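Local coordinates for CigR Protein (PDB 4EW5), which is of unknown function but is probably an inner membrane protein of Salmonella, represented here by its C-terminal domain, at residues A[17-20]-A[21-24]. Residues are numbered along the deposited sequence; the frame is centred on the assembly and turned at random.
Sequences YAVA and RQLA. With EDO (1,2-ethanediol), chain C.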
ATOM      1  N   TYR A  17      -1.984  -2.085  -4.546  1.00 19.71           N
ATOM      2  CA  TYR A  17      -2.308  -2.959  -5.698  1.00 20.30           C
ATOM      3  C   TYR A  17      -1.325  -4.149  -5.748  1.00 19.92           C
ATOM      4  O   TYR A  17      -1.760  -5.283  -5.930  1.00 20.55           O
ATOM      5  CB  TYR A  17      -2.190  -2.204  -7.035  1.00 21.92           C
ATOM      6  CG  TYR A  17      -2.331  -3.119  -8.175  1.00 22.99           C
ATOM      7  CD1 TYR A  17      -3.593  -3.587  -8.538  1.00 24.70           C
ATOM      8  CD2 TYR A  17      -1.215  -3.603  -8.871  1.00 25.45           C
ATOM      9  CE1 TYR A  17      -3.738  -4.509  -9.554  1.00 26.31           C
ATOM     10  CE2 TYR A  17      -1.362  -4.519  -9.943  1.00 26.97           C
ATOM     11  CZ  TYR A  17      -2.635  -4.993 -10.235  1.00 26.87           C
ATOM     12  OH  TYR A  17      -2.801  -5.859 -11.288  1.00 30.07           O
ATOM     13  N   ALA A  18      -0.027  -3.906  -5.585  1.00 18.85           N
ATOM     14  CA  ALA A  18       0.950  -5.002  -5.786  1.00 20.51           C
ATOM     15  C   ALA A  18       0.708  -6.142  -4.832  1.00 19.84           C
ATOM     16  O   ALA A  18       0.791  -7.301  -5.226  1.00 20.77           O
ATOM     17  CB  ALA A  18       2.381  -4.522  -5.687  1.00 21.09           C
ATOM     18  N   VAL A  19       0.420  -5.829  -3.572  1.00 20.41           N
ATOM     19  CA  VAL A  19       0.229  -6.926  -2.592  1.00 20.58           C
ATOM     20  C   VAL A  19      -1.146  -7.624  -2.775  1.00 18.79           C
ATOM     21  O   VAL A  19      -1.254  -8.855  -2.682  1.00 17.95           O
ATOM     22  CB  VAL A  19       0.421  -6.449  -1.123  1.00 20.71           C
ATOM     23  CG1 VAL A  19      -0.666  -5.481  -0.680  1.00 19.86           C
ATOM     24  CG2 VAL A  19       0.466  -7.716  -0.239  1.00 20.30           C
ATOM     25  N   ALA A  20      -2.169  -6.855  -3.157  1.00 19.02           N
ATOM     26  CA  ALA A  20      -3.510  -7.408  -3.429  1.00 19.17           C
ATOM     27  C   ALA A  20      -3.436  -8.320  -4.632  1.00 19.73           C
ATOM     28  O   ALA A  20      -4.067  -9.405  -4.637  1.00 19.09           O
ATOM     29  CB  ALA A  20      -4.590  -6.271  -3.581  1.00 18.74           C
ATOM     30  N   ARG A  21      -2.658  -7.939  -5.658  1.00 20.12           N
ATOM     31  CA  ARG A  21      -2.515  -8.754  -6.839  1.00 20.23           C
ATOM     32  C   ARG A  21      -1.682  -9.996  -6.539  1.00 20.62           C
ATOM     33  O   ARG A  21      -1.946 -11.045  -7.048  1.00 20.05           O
ATOM     34  CB  ARG A  21      -1.925  -7.964  -8.002  1.00 21.43           C
ATOM     35  CG  ARG A  21      -1.710  -8.771  -9.260  1.00 23.37           C
ATOM     36  CD  ARG A  21      -3.094  -9.028  -9.898  1.00 23.69           C
ATOM     37  NE  ARG A  21      -2.991  -9.559 -11.240  1.00 25.11           N
ATOM     38  CZ  ARG A  21      -3.991 -10.123 -11.928  1.00 25.84           C
ATOM     39  NH1 ARG A  21      -5.187 -10.283 -11.406  1.00 24.33           N
ATOM     40  NH2 ARG A  21      -3.746 -10.536 -13.168  1.00 28.39           N
ATOM     41  N   GLN A  22      -0.649  -9.869  -5.724  1.00 21.83           N
ATOM     42  CA  GLN A  22       0.079 -11.071  -5.252  1.00 21.64           C
ATOM     43  C   GLN A  22      -0.787 -12.036  -4.518  1.00 20.63           C
ATOM     44  O   GLN A  22      -0.680 -13.249  -4.722  1.00 21.87           O
ATOM     45  CB  GLN A  22       1.219 -10.670  -4.334  1.00 23.73           C
ATOM     46  CG  GLN A  22       2.293  -9.943  -5.035  1.00 25.67           C
ATOM     47  CD  GLN A  22       3.280  -9.288  -4.066  1.00 29.49           C
ATOM     48  OE1 GLN A  22       2.994  -9.078  -2.894  1.00 27.45           O
ATOM     49  NE2 GLN A  22       4.410  -8.911  -4.606  1.00 30.31           N
ATOM     50  N   LEU A  23      -1.668 -11.538  -3.623  1.00 19.98           N
ATOM     51  CA  LEU A  23      -2.588 -12.393  -2.916  1.00 20.41           C
ATOM     52  C   LEU A  23      -3.549 -13.059  -3.899  1.00 21.93           C
ATOM     53  O   LEU A  23      -3.773 -14.294  -3.883  1.00 21.81           O
ATOM     54  CB  LEU A  23      -3.362 -11.549  -1.891  1.00 20.64           C
ATOM     55  CG  LEU A  23      -2.602 -11.146  -0.633  1.00 20.97           C
ATOM     56  CD1 LEU A  23      -3.253  -9.961   0.094  1.00 18.97           C
ATOM     57  CD2 LEU A  23      -2.482 -12.372   0.295  1.00 21.17           C
ATOM     58  N   ALA A  24      -4.255 -12.250  -4.701  1.00 22.01           N
ATOM     59  CA  ALA A  24      -5.207 -12.875  -5.662  1.00 23.48           C
ATOM     60  C   ALA A  24      -4.587 -13.975  -6.518  1.00 24.08           C
ATOM     61  O   ALA A  24      -5.144 -15.093  -6.597  1.00 23.67           O
ATOM     62  CB  ALA A  24      -5.856 -11.764  -6.575  1.00 23.22           C
TER
HETATM   63  C1  EDO C 501      -0.263  -9.176 -12.952  1.00 33.79           C
HETATM   64  O1  EDO C 501      -0.498 -10.216 -13.991  1.00 36.66           O
HETATM   65  C2  EDO C 501      -0.940  -7.808 -13.240  1.00 37.68           C
HETATM   66  O2  EDO C 501      -0.354  -6.572 -12.676  1.00 33.64           O
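The R21 side chain runs alongside Y17, one helical turn earlier, in the same direction, and can be followed atom by atom along the tyrosine. Its CB sits over one face of the ring, 4.1 Å from the Y17 ring centroid. Lying 24° off the normal, it meets the criteria of a CH-pi contact, though displaced from the ring centre toward its periphery. With chi1 at 178°, CG is anti to the backbone N, and both it and CD run past the phenol oxygen, R21 CD approaching Y17 OH to 3.5 Å. The chain bends at chi2, and beyond it R21 NE lies 3.2 Å from C1 of a 1,2-ethanediol molecule, probably acquired from the crystallisation liquor. The guanidinium plane ends only 22° from the ring plane, with the diol carbon C1 at its edge. The diol bridges the pair: its O2 lies at the ring edge and shares a 2.9 Å hydrogen bond with Y17 OH, while R21 NH2 reaches its O1 through a weak one of 3.4 Å. Stronger anchoring comes from the C-terminal tail, where NH1 bonds to the carbonyl oxygens of V98 and D100 and NH2 to that of L101; three carbonyls would restrict the guanidinium's rotation.

On another side of the helix, V19 CG2 meets L23 CD1 at 4.4 Å, a loose apolar contact beside V19 of the second subunit. Buried A20 and A24 instead pack against V98, with A24 also touching F99. Four successive i to i+4 backbone bonds run beneath these side chains, from R21 N to Y17 O (2.8 Å) through a nearly straight A24 N to A20 O. Such regular bonding identifies an alpha-helix, here helix 11-26, joined to the C-terminal segment through R21, A20 and A24.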